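Local structure of prolyl-tRNA synthetase (Giardia lamblia ATCC 50803, 3IAL) at residues Cys203-Lys208 / Phe435-Val440; Ile305-Gly310 / Lys348-Lys353; Ile74-Phe79 / Lys144-Cys149. The protein probably catalyses the ATP-dependent charging of tRNA(Pro) with proline, and is captured here with prolyl-adenylate, the activated intermediate, in its active site. All blocks are in the same frame, centred on the assembly; numbering follows the deposited sequence.

Contact 1. Residues Cys203-Lys208 / Phe435-Val440; sequences CFKGQK and FHNSMV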
ATOM      1  N   CYS B 203      15.218  -9.732  12.249  1.00 30.94           N
ATOM      2  CA  CYS B 203      16.143 -10.559  13.026  1.00 30.35           C
ATOM      3  C   CYS B 203      16.810 -11.711  12.280  1.00 29.54           C
ATOM      4  O   CYS B 203      17.057 -12.759  12.875  1.00 30.73           O
ATOM      5  CB  CYS B 203      15.426 -11.118  14.259  1.00 30.82           C
ATOM      6  SG  CYS B 203      14.687  -9.863  15.290  1.00 30.37           S
ATOM      7  N   PHE B 204      17.110 -11.532  10.995  1.00 29.32           N
ATOM      8  CA  PHE B 204      17.907 -12.525  10.255  1.00 27.24           C
ATOM      9  C   PHE B 204      19.012 -11.872   9.417  1.00 26.94           C
ATOM     10  O   PHE B 204      19.085 -10.652   9.301  1.00 30.10           O
ATOM     11  CB  PHE B 204      17.017 -13.459   9.413  1.00 28.26           C
ATOM     12  CG  PHE B 204      16.436 -12.819   8.176  1.00 26.41           C
ATOM     13  CD1 PHE B 204      17.159 -12.781   6.993  1.00 24.46           C
ATOM     14  CD2 PHE B 204      15.157 -12.268   8.197  1.00 27.63           C
ATOM     15  CE1 PHE B 204      16.622 -12.196   5.845  1.00 26.02           C
ATOM     16  CE2 PHE B 204      14.615 -11.674   7.052  1.00 27.43           C
ATOM     17  CZ  PHE B 204      15.346 -11.642   5.879  1.00 25.11           C
ATOM     18  N   LYS B 205      19.873 -12.709   8.855  1.00 27.23           N
ATOM     19  CA  LYS B 205      21.077 -12.277   8.166  1.00 29.19           C
ATOM     20  C   LYS B 205      21.128 -12.910   6.782  1.00 27.94           C
ATOM     21  O   LYS B 205      20.634 -14.015   6.578  1.00 26.01           O
ATOM     22  CB  LYS B 205      22.300 -12.730   8.978  1.00 31.97           C
ATOM     23  CG  LYS B 205      23.598 -12.110   8.549  1.00 38.37           C
ATOM     24  CD  LYS B 205      24.747 -12.604   9.388  1.00 39.23           C
ATOM     25  CE  LYS B 205      26.083 -12.191   8.772  1.00 44.03           C
ATOM     26  NZ  LYS B 205      27.245 -12.670   9.596  1.00 46.66           N
ATOM     27  N   GLY B 206      21.742 -12.209   5.839  1.00 27.02           N
ATOM     28  CA  GLY B 206      21.996 -12.743   4.512  1.00 27.59           C
ATOM     29  C   GLY B 206      23.445 -12.513   4.141  1.00 27.81           C
ATOM     30  O   GLY B 206      24.093 -11.635   4.703  1.00 27.73           O
ATOM     31  N   GLN B 207      23.956 -13.297   3.194  1.00 27.68           N
ATOM     32  CA  GLN B 207      25.310 -13.083   2.677  1.00 26.89           C
ATOM     33  C   GLN B 207      25.306 -12.028   1.575  1.00 28.24           C
ATOM     34  O   GLN B 207      24.758 -12.254   0.493  1.00 27.39           O
ATOM     35  CB  GLN B 207      25.909 -14.383   2.133  1.00 27.22           C
ATOM     36  CG  GLN B 207      27.344 -14.234   1.626  1.00 30.50           C
ATOM     37  CD  GLN B 207      28.320 -13.820   2.720  1.00 33.02           C
ATOM     38  OE1 GLN B 207      28.420 -14.475   3.756  1.00 36.00           O
ATOM     39  NE2 GLN B 207      29.054 -12.739   2.486  1.00 34.77           N
ATOM     40  N   LYS B 208      25.919 -10.879   1.856  1.00 27.59           N
ATOM     41  CA  LYS B 208      26.092  -9.825   0.862  1.00 27.49           C
ATOM     42  C   LYS B 208      27.164 -10.234  -0.140  1.00 27.20           C
ATOM     43  O   LYS B 208      28.293 -10.506   0.252  1.00 26.90           O
ATOM     44  CB  LYS B 208      26.493  -8.516   1.538  1.00 30.44           C
ATOM     45  CG  LYS B 208      27.029  -7.456   0.574  1.00 38.72           C
ATOM     46  CD  LYS B 208      27.062  -6.077   1.222  1.00 42.07           C
ATOM     47  CE  LYS B 208      27.555  -5.016   0.254  1.00 46.69           C
ATOM     48  NZ  LYS B 208      27.423  -3.659   0.852  1.00 50.09           N
ATOM     49  N   PHE B 435      22.894 -19.354  13.121  1.00 32.60           N
ATOM     50  CA  PHE B 435      22.548 -20.293  12.056  1.00 34.51           C
ATOM     51  C   PHE B 435      23.238 -19.951  10.742  1.00 34.83           C
ATOM     52  O   PHE B 435      23.789 -20.838  10.083  1.00 36.08           O
ATOM     53  CB  PHE B 435      21.048 -20.353  11.817  1.00 34.62           C
ATOM     54  CG  PHE B 435      20.678 -21.196  10.639  1.00 33.97           C
ATOM     55  CD1 PHE B 435      20.803 -22.579  10.698  1.00 36.66           C
ATOM     56  CD2 PHE B 435      20.249 -20.617   9.460  1.00 31.40           C
ATOM     57  CE1 PHE B 435      20.478 -23.372   9.601  1.00 32.97           C
ATOM     58  CE2 PHE B 435      19.923 -21.404   8.362  1.00 34.90           C
ATOM     59  CZ  PHE B 435      20.031 -22.780   8.438  1.00 33.01           C
ATOM     60  N   HIS B 436      23.195 -18.675  10.362  1.00 34.34           N
ATOM     61  CA  HIS B 436      23.901 -18.211   9.173  1.00 34.06           C
ATOM     62  C   HIS B 436      25.399 -18.511   9.282  1.00 34.48           C
ATOM     63  O   HIS B 436      25.981 -19.132   8.388  1.00 31.81           O
ATOM     64  CB  HIS B 436      23.703 -16.710   8.955  1.00 33.06           C
ATOM     65  CG  HIS B 436      24.605 -16.144   7.903  1.00 35.56           C
ATOM     66  ND1 HIS B 436      24.240 -16.062   6.579  1.00 34.52           N
ATOM     67  CD2 HIS B 436      25.868 -15.660   7.975  1.00 36.51           C
ATOM     68  CE1 HIS B 436      25.236 -15.544   5.882  1.00 34.99           C
ATOM     69  NE2 HIS B 436      26.234 -15.292   6.706  1.00 32.90           N
ATOM     70  N   ASN B 437      26.009 -18.083  10.386  1.00 34.42           N
ATOM     71  CA  ASN B 437      27.450 -18.285  10.598  1.00 36.57           C
ATOM     72  C   ASN B 437      27.866 -19.763  10.544  1.00 35.33           C
ATOM     73  O   ASN B 437      28.926 -20.091  10.026  1.00 36.33           O
ATOM     74  CB  ASN B 437      27.914 -17.627  11.910  1.00 35.95           C
ATOM     75  CG  ASN B 437      27.832 -16.100  11.863  1.00 38.73           C
ATOM     76  OD1 ASN B 437      27.962 -15.498  10.800  1.00 41.80           O
ATOM     77  ND2 ASN B 437      27.623 -15.472  13.019  1.00 37.26           N
ATOM     78  N   SER B 438      27.010 -20.643  11.053  1.00 35.07           N
ATOM     79  CA  SER B 438      27.229 -22.088  10.983  1.00 35.08           C
ATOM     80  C   SER B 438      27.098 -22.669   9.558  1.00 36.63           C
ATOM     81  O   SER B 438      27.561 -23.784   9.300  1.00 37.68           O
ATOM     82  CB  SER B 438      26.254 -22.818  11.923  1.00 35.28           C
ATOM     83  OG  SER B 438      24.996 -23.064  11.298  1.00 34.21           O
ATOM     84  N   MET B 439      26.462 -21.921   8.651  1.00 37.47           N
ATOM     85  CA  MET B 439      26.224 -22.358   7.270  1.00 36.35           C
ATOM     86  C   MET B 439      27.092 -21.586   6.261  1.00 36.14           C
ATOM     87  O   MET B 439      26.720 -21.404   5.098  1.00 37.26           O
ATOM     88  CB  MET B 439      24.734 -22.219   6.937  1.00 36.17           C
ATOM     89  CG  MET B 439      23.851 -23.155   7.745  1.00 36.43           C
ATOM     90  SD  MET B 439      24.089 -24.902   7.332  1.00 37.17           S
ATOM     91  CE  MET B 439      22.833 -25.132   6.085  1.00 33.52           C
ATOM     92  N   VAL B 440      28.244 -21.128   6.737  1.00 35.36           N
ATOM     93  CA  VAL B 440      29.330 -20.643   5.900  1.00 34.89           C
ATOM     94  C   VAL B 440      30.536 -21.521   6.233  1.00 33.55           C
ATOM     95  O   VAL B 440      31.014 -21.490   7.357  1.00 33.60           O
ATOM     96  CB  VAL B 440      29.639 -19.161   6.201  1.00 36.43           C
ATOM     97  CG1 VAL B 440      30.894 -18.693   5.443  1.00 35.24           C
ATOM     98  CG2 VAL B 440      28.423 -18.291   5.846  1.00 32.57           C
TER
HETATM   99  O   HOH W   1      21.741 -16.308   5.695  1.00 21.80           O
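The C-terminal end of helix 416-438 is docked here against the class II catalytic core, on the backbone that leads into strand 207-211. His436, in the last turn of the helix, carries the contact. Its CG stands anti to the backbone N (chi1 169°), which sends the imidazole outward to meet Lys205, Gly206 and Gln207. Lys205 is fully extended, and its chain crosses the His436 side chain at about a right angle. Its CD lies over one face, 4.0 Å from the centroid of the His436 ring and 30° off the normal, a CH-pi contact made by the aliphatic part of the chain. The chain then runs on to Asn437, where Lys205 NZ donates to Asn437 OD1 at 3.2 Å, in the carbonyl plane and on a lone pair. The ammonium also stays near the imidazole, with Lys205 NZ 4.0 Å from His436 NE2, a closeness that would tend to disfavour a second proton on the ring. At the ring edge, in its plane, a water sits 2.7 Å from His436 ND1 and donates to Lys205 O, linking that carbonyl to the ring whose face the lysine side chain covers. Gln207 bends at chi2, bringing its OE1 to 3.8 Å from His436 NE2 with amide and ring planes 32° apart, while its NE2 is held by Lys208 O. Such docking is characteristic of archaeal- and eukaryotic-type prolyl-tRNA synthetases, whose C-terminal domain folds back onto the catalytic core; strand 485-489 accordingly pairs with strand 207-211.

Contact 2. Residues Ile305-Gly310 / Lys348-Lys353; sequences IPIGCG and KSMGDK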
ATOM      1  N   ILE B 305      -5.003 -14.019  27.797  1.00 35.51           N
ATOM      2  CA  ILE B 305      -5.956 -15.104  27.988  1.00 34.03           C
ATOM      3  C   ILE B 305      -6.478 -15.132  29.427  1.00 33.80           C
ATOM      4  O   ILE B 305      -5.717 -15.381  30.359  1.00 33.22           O
ATOM      5  CB  ILE B 305      -5.328 -16.465  27.637  1.00 35.32           C
ATOM      6  CG1 ILE B 305      -4.867 -16.470  26.173  1.00 34.92           C
ATOM      7  CG2 ILE B 305      -6.338 -17.601  27.872  1.00 30.17           C
ATOM      8  CD1 ILE B 305      -3.976 -17.650  25.802  1.00 36.58           C
ATOM      9  N   PRO B 306      -7.775 -14.849  29.611  1.00 32.64           N
ATOM     10  CA  PRO B 306      -8.376 -15.060  30.924  1.00 34.41           C
ATOM     11  C   PRO B 306      -8.453 -16.554  31.227  1.00 33.79           C
ATOM     12  O   PRO B 306      -8.935 -17.309  30.393  1.00 33.05           O
ATOM     13  CB  PRO B 306      -9.788 -14.466  30.784  1.00 34.02           C
ATOM     14  CG  PRO B 306      -9.863 -13.860  29.434  1.00 34.85           C
ATOM     15  CD  PRO B 306      -8.756 -14.396  28.615  1.00 32.87           C
ATOM     16  N   ILE B 307      -7.956 -16.977  32.387  1.00 35.62           N
ATOM     17  CA  ILE B 307      -8.010 -18.387  32.766  1.00 36.10           C
ATOM     18  C   ILE B 307      -8.915 -18.603  33.971  1.00 38.14           C
ATOM     19  O   ILE B 307      -9.140 -17.684  34.771  1.00 36.71           O
ATOM     20  CB  ILE B 307      -6.604 -19.000  33.032  1.00 36.92           C
ATOM     21  CG1 ILE B 307      -5.907 -18.343  34.226  1.00 39.20           C
ATOM     22  CG2 ILE B 307      -5.739 -18.907  31.789  1.00 35.50           C
ATOM     23  CD1 ILE B 307      -4.546 -18.957  34.543  1.00 40.26           C
ATOM     24  N   GLY B 308      -9.442 -19.824  34.075  1.00 38.20           N
ATOM     25  CA  GLY B 308     -10.278 -20.230  35.197  1.00 38.82           C
ATOM     26  C   GLY B 308     -11.628 -19.547  35.308  1.00 39.73           C
ATOM     27  O   GLY B 308     -12.241 -19.575  36.373  1.00 38.53           O
ATOM     28  N   CYS B 309     -12.098 -18.936  34.222  1.00 41.16           N
ATOM     29  CA  CYS B 309     -13.420 -18.314  34.206  1.00 42.13           C
ATOM     30  C   CYS B 309     -14.511 -19.349  33.915  1.00 44.39           C
ATOM     31  O   CYS B 309     -14.226 -20.467  33.479  1.00 43.93           O
ATOM     32  CB  CYS B 309     -13.471 -17.176  33.185  1.00 42.47           C
ATOM     33  SG  CYS B 309     -12.413 -15.754  33.601  1.00 43.01           S
ATOM     34  N   GLY B 310     -15.759 -18.974  34.190  1.00 47.06           N
ATOM     35  CA  GLY B 310     -16.911 -19.839  33.936  1.00 47.77           C
ATOM     36  C   GLY B 310     -17.222 -20.874  35.007  1.00 48.85           C
ATOM     37  O   GLY B 310     -18.061 -21.750  34.790  1.00 49.29           O
ATOM     38  N   LYS B 348     -13.156 -23.265  24.733  1.00 48.49           N
ATOM     39  CA  LYS B 348     -11.896 -23.860  24.277  1.00 47.61           C
ATOM     40  C   LYS B 348     -10.969 -24.122  25.462  1.00 43.69           C
ATOM     41  O   LYS B 348     -10.809 -23.268  26.328  1.00 41.81           O
ATOM     42  CB  LYS B 348     -11.173 -22.932  23.288  1.00 49.16           C
ATOM     43  CG  LYS B 348     -11.987 -22.488  22.060  1.00 53.97           C
ATOM     44  CD  LYS B 348     -11.650 -23.271  20.785  1.00 57.16           C
ATOM     45  CE  LYS B 348     -12.353 -24.619  20.727  1.00 59.53           C
ATOM     46  NZ  LYS B 348     -12.247 -25.235  19.371  1.00 60.20           N
ATOM     47  N   SER B 349     -10.345 -25.294  25.487  1.00 40.71           N
ATOM     48  CA  SER B 349      -9.346 -25.598  26.508  1.00 39.42           C
ATOM     49  C   SER B 349      -8.077 -24.767  26.292  1.00 38.58           C
ATOM     50  O   SER B 349      -7.814 -24.300  25.183  1.00 35.59           O
ATOM     51  CB  SER B 349      -9.001 -27.089  26.502  1.00 38.38           C
ATOM     52  OG  SER B 349      -8.116 -27.406  25.444  1.00 36.95           O
ATOM     53  N   MET B 350      -7.291 -24.592  27.348  1.00 38.70           N
ATOM     54  CA  MET B 350      -6.018 -23.886  27.226  1.00 41.12           C
ATOM     55  C   MET B 350      -5.079 -24.564  26.234  1.00 41.33           C
ATOM     56  O   MET B 350      -4.409 -23.883  25.462  1.00 42.76           O
ATOM     57  CB  MET B 350      -5.322 -23.716  28.583  1.00 42.04           C
ATOM     58  CG  MET B 350      -5.833 -22.524  29.383  1.00 44.96           C
ATOM     59  SD  MET B 350      -5.650 -20.952  28.499  1.00 48.11           S
ATOM     60  CE  MET B 350      -3.877 -20.752  28.490  1.00 41.86           C
ATOM     61  N   GLY B 351      -5.042 -25.894  26.250  1.00 40.08           N
ATOM     62  CA  GLY B 351      -4.243 -26.664  25.295  1.00 40.59           C
ATOM     63  C   GLY B 351      -4.528 -26.299  23.846  1.00 40.35           C
ATOM     64  O   GLY B 351      -3.601 -26.101  23.057  1.00 40.30           O
ATOM     65  N   ASP B 352      -5.811 -26.210  23.501  1.00 40.05           N
ATOM     66  CA  ASP B 352      -6.230 -25.856  22.145  1.00 40.07           C
ATOM     67  C   ASP B 352      -5.933 -24.388  21.828  1.00 39.47           C
ATOM     68  O   ASP B 352      -5.522 -24.069  20.710  1.00 36.65           O
ATOM     69  CB  ASP B 352      -7.717 -26.163  21.938  1.00 41.43           C
ATOM     70  CG  ASP B 352      -8.036 -27.651  22.073  1.00 46.42           C
ATOM     71  OD1 ASP B 352      -7.109 -28.485  21.959  1.00 48.85           O
ATOM     72  OD2 ASP B 352      -9.219 -27.989  22.297  1.00 52.08           O
ATOM     73  N   LYS B 353      -6.113 -23.501  22.807  1.00 37.99           N
ATOM     74  CA  LYS B 353      -5.769 -22.089  22.611  1.00 38.09           C
ATOM     75  C   LYS B 353      -4.276 -21.917  22.367  1.00 37.35           C
ATOM     76  O   LYS B 353      -3.879 -21.215  21.442  1.00 37.38           O
ATOM     77  CB  LYS B 353      -6.176 -21.234  23.805  1.00 37.45           C
ATOM     78  CG  LYS B 353      -7.645 -20.901  23.868  1.00 39.04           C
ATOM     79  CD  LYS B 353      -7.920 -19.968  25.030  1.00 39.77           C
ATOM     80  CE  LYS B 353      -9.400 -19.939  25.375  1.00 43.90           C
ATOM     81  NZ  LYS B 353      -9.673 -19.142  26.608  1.00 45.90           N
TER
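Met350 and Ile305 reach toward each other tip to tip, a meeting that joins helix 350-359 to strand 302-307 in the anticodon-binding domain. Met350 is bent at both chi2 (-58°) and chi3 (-69°), a curl that brings the thioether round to the strand. Its sulfur does most of the touching: Met350 SD lies 3.5 Å from Ile305 CG2, the branch that stands anti to the backbone N. The terminal methyl follows, with Met350 CE 4.1 Å from Ile305 CD1. Ile307 meets the same sulfur from another direction, crossing Met350 at about a right angle. There CG1 takes the crowded position between the backbone N and the carbonyl carbon, and Ile307 CG2 is the branch left to approach Met350 SD, at 3.9 Å. One turn along the helix, Lys353 is stretched out beyond CG and slides past Ile305 in the opposite direction, its CD 4.0 Å from Ile305 CG2. Lys353 NZ lies 3.9 Å from Ile305 CG2 and makes a long, weak ion pair with Asp343. Ser349, the N-cap, fixes the start of the helix by accepting from Asp352 N at its OG, 3.2 Å away with an N-H...O angle of 163°. Chemistry across the interface is thus largely apolar, with one ammonium lying along the isoleucine; the polar bonds stay within the helix start or go beyond the two segments, which implies cohesion by close packing with little directional bonding.

Contact 3. Residues Ile74-Phe79 / Lys144-Cys149; sequences ISQILF and KIHQTC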
ATOM      1  N   ILE B  74      13.874   8.976  -1.179  1.00 27.40           N
ATOM      2  CA  ILE B  74      13.331   8.241  -2.324  1.00 26.02           C
ATOM      3  C   ILE B  74      11.812   8.276  -2.226  1.00 27.05           C
ATOM      4  O   ILE B  74      11.250   7.808  -1.235  1.00 26.98           O
ATOM      5  CB  ILE B  74      13.820   6.794  -2.368  1.00 24.10           C
ATOM      6  CG1 ILE B  74      15.346   6.739  -2.211  1.00 20.81           C
ATOM      7  CG2 ILE B  74      13.371   6.121  -3.701  1.00 19.62           C
ATOM      8  CD1 ILE B  74      15.923   5.309  -2.109  1.00 17.47           C
ATOM      9  N   SER B  75      11.157   8.851  -3.241  1.00 25.95           N
ATOM     10  CA  SER B  75       9.726   9.172  -3.154  1.00 26.29           C
ATOM     11  C   SER B  75       8.876   8.066  -3.758  1.00 26.58           C
ATOM     12  O   SER B  75       9.214   7.499  -4.799  1.00 27.17           O
ATOM     13  CB  SER B  75       9.418  10.489  -3.864  1.00 26.78           C
ATOM     14  OG  SER B  75       9.972  11.587  -3.178  1.00 23.68           O
ATOM     15  N   GLN B  76       7.769   7.761  -3.106  1.00 26.56           N
ATOM     16  CA  GLN B  76       6.914   6.696  -3.572  1.00 27.75           C
ATOM     17  C   GLN B  76       6.072   7.188  -4.740  1.00 28.19           C
ATOM     18  O   GLN B  76       5.608   8.327  -4.746  1.00 27.45           O
ATOM     19  CB  GLN B  76       6.010   6.156  -2.462  1.00 28.01           C
ATOM     20  CG  GLN B  76       5.425   4.778  -2.847  1.00 29.48           C
ATOM     21  CD  GLN B  76       4.774   4.043  -1.689  1.00 29.12           C
ATOM     22  OE1 GLN B  76       4.807   4.502  -0.558  1.00 32.63           O
ATOM     23  NE2 GLN B  76       4.171   2.899  -1.978  1.00 28.10           N
ATOM     24  N   ILE B  77       5.910   6.321  -5.734  1.00 26.60           N
ATOM     25  CA  ILE B  77       5.090   6.595  -6.890  1.00 26.17           C
ATOM     26  C   ILE B  77       4.355   5.323  -7.278  1.00 25.06           C
ATOM     27  O   ILE B  77       4.527   4.281  -6.637  1.00 23.24           O
ATOM     28  CB  ILE B  77       5.957   7.059  -8.090  1.00 29.87           C
ATOM     29  CG1 ILE B  77       6.898   5.944  -8.561  1.00 26.07           C
ATOM     30  CG2 ILE B  77       6.754   8.304  -7.724  1.00 32.29           C
ATOM     31  CD1 ILE B  77       7.666   6.311  -9.811  1.00 33.30           C
ATOM     32  N   LEU B  78       3.537   5.404  -8.324  1.00 23.24           N
ATOM     33  CA  LEU B  78       2.970   4.196  -8.931  1.00 24.11           C
ATOM     34  C   LEU B  78       2.824   4.331 -10.444  1.00 23.71           C
ATOM     35  O   LEU B  78       2.204   5.288 -10.942  1.00 20.88           O
ATOM     36  CB  LEU B  78       1.616   3.837  -8.309  1.00 24.76           C
ATOM     37  CG  LEU B  78       0.982   2.516  -8.796  1.00 25.88           C
ATOM     38  CD1 LEU B  78       1.894   1.339  -8.469  1.00 23.65           C
ATOM     39  CD2 LEU B  78      -0.386   2.295  -8.175  1.00 25.55           C
ATOM     40  N   PHE B  79       3.397   3.354 -11.150  1.00 23.59           N
ATOM     41  CA  PHE B  79       3.291   3.223 -12.588  1.00 22.37           C
ATOM     42  C   PHE B  79       2.169   2.244 -12.916  1.00 23.94           C
ATOM     43  O   PHE B  79       1.810   1.423 -12.072  1.00 22.89           O
ATOM     44  CB  PHE B  79       4.609   2.704 -13.187  1.00 23.69           C
ATOM     45  CG  PHE B  79       5.535   3.790 -13.657  1.00 25.42           C
ATOM     46  CD1 PHE B  79       6.145   4.640 -12.752  1.00 29.15           C
ATOM     47  CD2 PHE B  79       5.782   3.967 -15.009  1.00 29.07           C
ATOM     48  CE1 PHE B  79       6.992   5.653 -13.186  1.00 32.04           C
ATOM     49  CE2 PHE B  79       6.628   4.963 -15.446  1.00 32.19           C
ATOM     50  CZ  PHE B  79       7.234   5.814 -14.531  1.00 29.71           C
ATOM     51  N   LYS B 144      14.840  10.128  -7.489  1.00 22.01           N
ATOM     52  CA  LYS B 144      14.802   8.877  -6.734  1.00 22.18           C
ATOM     53  C   LYS B 144      13.364   8.492  -6.443  1.00 23.90           C
ATOM     54  O   LYS B 144      12.657   9.206  -5.731  1.00 24.37           O
ATOM     55  CB  LYS B 144      15.563   9.039  -5.411  1.00 22.17           C
ATOM     56  CG  LYS B 144      16.988   9.573  -5.551  1.00 21.47           C
ATOM     57  CD  LYS B 144      17.780   9.388  -4.263  1.00 23.64           C
ATOM     58  CE  LYS B 144      19.137  10.050  -4.330  1.00 21.93           C
ATOM     59  NZ  LYS B 144      19.952   9.800  -3.114  1.00 19.96           N
ATOM     60  N   ILE B 145      12.925   7.360  -6.990  1.00 24.24           N
ATOM     61  CA  ILE B 145      11.569   6.902  -6.766  1.00 21.83           C
ATOM     62  C   ILE B 145      11.520   5.426  -6.391  1.00 22.63           C
ATOM     63  O   ILE B 145      12.514   4.726  -6.465  1.00 24.81           O
ATOM     64  CB  ILE B 145      10.656   7.211  -7.983  1.00 22.57           C
ATOM     65  CG1 ILE B 145      11.208   6.627  -9.290  1.00 23.69           C
ATOM     66  CG2 ILE B 145      10.475   8.742  -8.141  1.00 22.47           C
ATOM     67  CD1 ILE B 145      11.003   5.155  -9.477  1.00 24.09           C
ATOM     68  N   HIS B 146      10.353   4.974  -5.950  1.00 22.89           N
ATOM     69  CA  HIS B 146      10.123   3.564  -5.702  1.00 23.45           C
ATOM     70  C   HIS B 146       8.631   3.303  -5.732  1.00 23.45           C
ATOM     71  O   HIS B 146       7.841   4.227  -5.561  1.00 21.80           O
ATOM     72  CB  HIS B 146      10.710   3.135  -4.355  1.00 22.89           C
ATOM     73  CG  HIS B 146      10.000   3.713  -3.181  1.00 22.17           C
ATOM     74  ND1 HIS B 146       9.001   3.038  -2.511  1.00 25.40           N
ATOM     75  CD2 HIS B 146      10.125   4.911  -2.567  1.00 22.80           C
ATOM     76  CE1 HIS B 146       8.551   3.795  -1.526  1.00 25.55           C
ATOM     77  NE2 HIS B 146       9.208   4.939  -1.543  1.00 21.55           N
ATOM     78  N   GLN B 147       8.258   2.048  -5.961  1.00 22.12           N
ATOM     79  CA  GLN B 147       6.863   1.645  -5.941  1.00 20.96           C
ATOM     80  C   GLN B 147       6.701   0.248  -5.362  1.00 23.08           C
ATOM     81  O   GLN B 147       7.554  -0.613  -5.534  1.00 25.14           O
ATOM     82  CB  GLN B 147       6.252   1.701  -7.333  1.00 20.56           C
ATOM     83  CG  GLN B 147       6.835   0.723  -8.334  1.00 22.75           C
ATOM     84  CD  GLN B 147       6.189   0.865  -9.694  1.00 26.10           C
ATOM     85  OE1 GLN B 147       5.405   1.789  -9.919  1.00 24.69           O
ATOM     86  NE2 GLN B 147       6.523  -0.045 -10.618  1.00 21.03           N
ATOM     87  N   THR B 148       5.592   0.058  -4.663  1.00 23.28           N
ATOM     88  CA  THR B 148       5.212  -1.223  -4.105  1.00 24.50           C
ATOM     89  C   THR B 148       4.076  -1.680  -4.979  1.00 23.45           C
ATOM     90  O   THR B 148       3.094  -0.962  -5.138  1.00 23.24           O
ATOM     91  CB  THR B 148       4.717  -1.072  -2.665  1.00 23.58           C
ATOM     92  OG1 THR B 148       5.809  -0.657  -1.843  1.00 24.19           O
ATOM     93  CG2 THR B 148       4.122  -2.386  -2.149  1.00 20.75           C
ATOM     94  N   CYS B 149       4.219  -2.856  -5.565  1.00 22.34           N
ATOM     95  CA  CYS B 149       3.250  -3.333  -6.546  1.00 25.43           C
ATOM     96  C   CYS B 149       3.513  -4.807  -6.799  1.00 25.00           C
ATOM     97  O   CYS B 149       4.350  -5.415  -6.131  1.00 26.10           O
ATOM     98  CB  CYS B 149       3.374  -2.544  -7.858  1.00 23.41           C
ATOM     99  SG  CYS B 149       4.939  -2.841  -8.775  1.00 26.58           S
TER
HETATM  100  O   HOH W   2       3.729   2.443  -4.726  1.00 23.29           O
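Short parallel pairing joins residues 74-79 to strand 143-152 in the class II synthetase core, where the first segment follows helix 52-71 in the manner of motif 1 and the second is the first strand of motif 2. The second subunit packs against the first segment, its Phe50 on Ile77 and its Phe55 on Gln76 and Leu78, and makes backbone hydrogen bonds with Leu78. The ladder opens with a nearly straight bond from Ser75 N to Lys144 O (2.9 Å, 171°), followed by His146 N to Ser75 O and Ile77 N to His146 O. His146 adopts the crowded rotamer, CG between the backbone N and the carbonyl carbon (chi1 68°), which folds its imidazole back along the neighbouring strand. Gln76 CA then lies over one face, 3.8 Å from the centroid of the His146 ring, while His146 ND1 is held by Asn171. Gln76, its CG anti to the backbone N and the chain extended, runs past the ring as far as a water. On the face of Ser75 and Ile145, the end of Ile77 comes across: both isoleucines place CG1 in the crowded position, bringing Ile77 CD1 within 3.5 Å of Ile145 CD1. The strands then diverge, and the water enters: it donates to Ile77 O at 2.8 Å and accepts from Thr148 N at 3.0 Å and from Gln76 NE2. Gln147 takes over where the backbone pairing fails. Extended from a crowded chi1 of 65°, with NE2 tied to Glu172, it presents Gln147 OE1 to Phe79 N at 2.8 Å, the donor nearly along the C=O axis.

How the contacts relate
The three contacts show how the means of cohesion vary with place in the fold. Contacts 1 and 3 both belong to the catalytic region, reaching connected strands on opposite sides of the chain's centre, their nearest atoms about 15 Å apart; both are partly buried, whereas contact 2 is buried. Contact 3 is much the most extensive, a backbone ladder completed by side chains and a water and overlaid by the second subunit. Contact 1 is smaller, joining a helix end to the core through a histidine, a lysine and a water. Contact 2 lies in the anticodon-binding domain, about 31 Å from contact 3 between nearest atoms; its helix-strand junction is mainly apolar, with a lysine ammonium laid against an isoleucine.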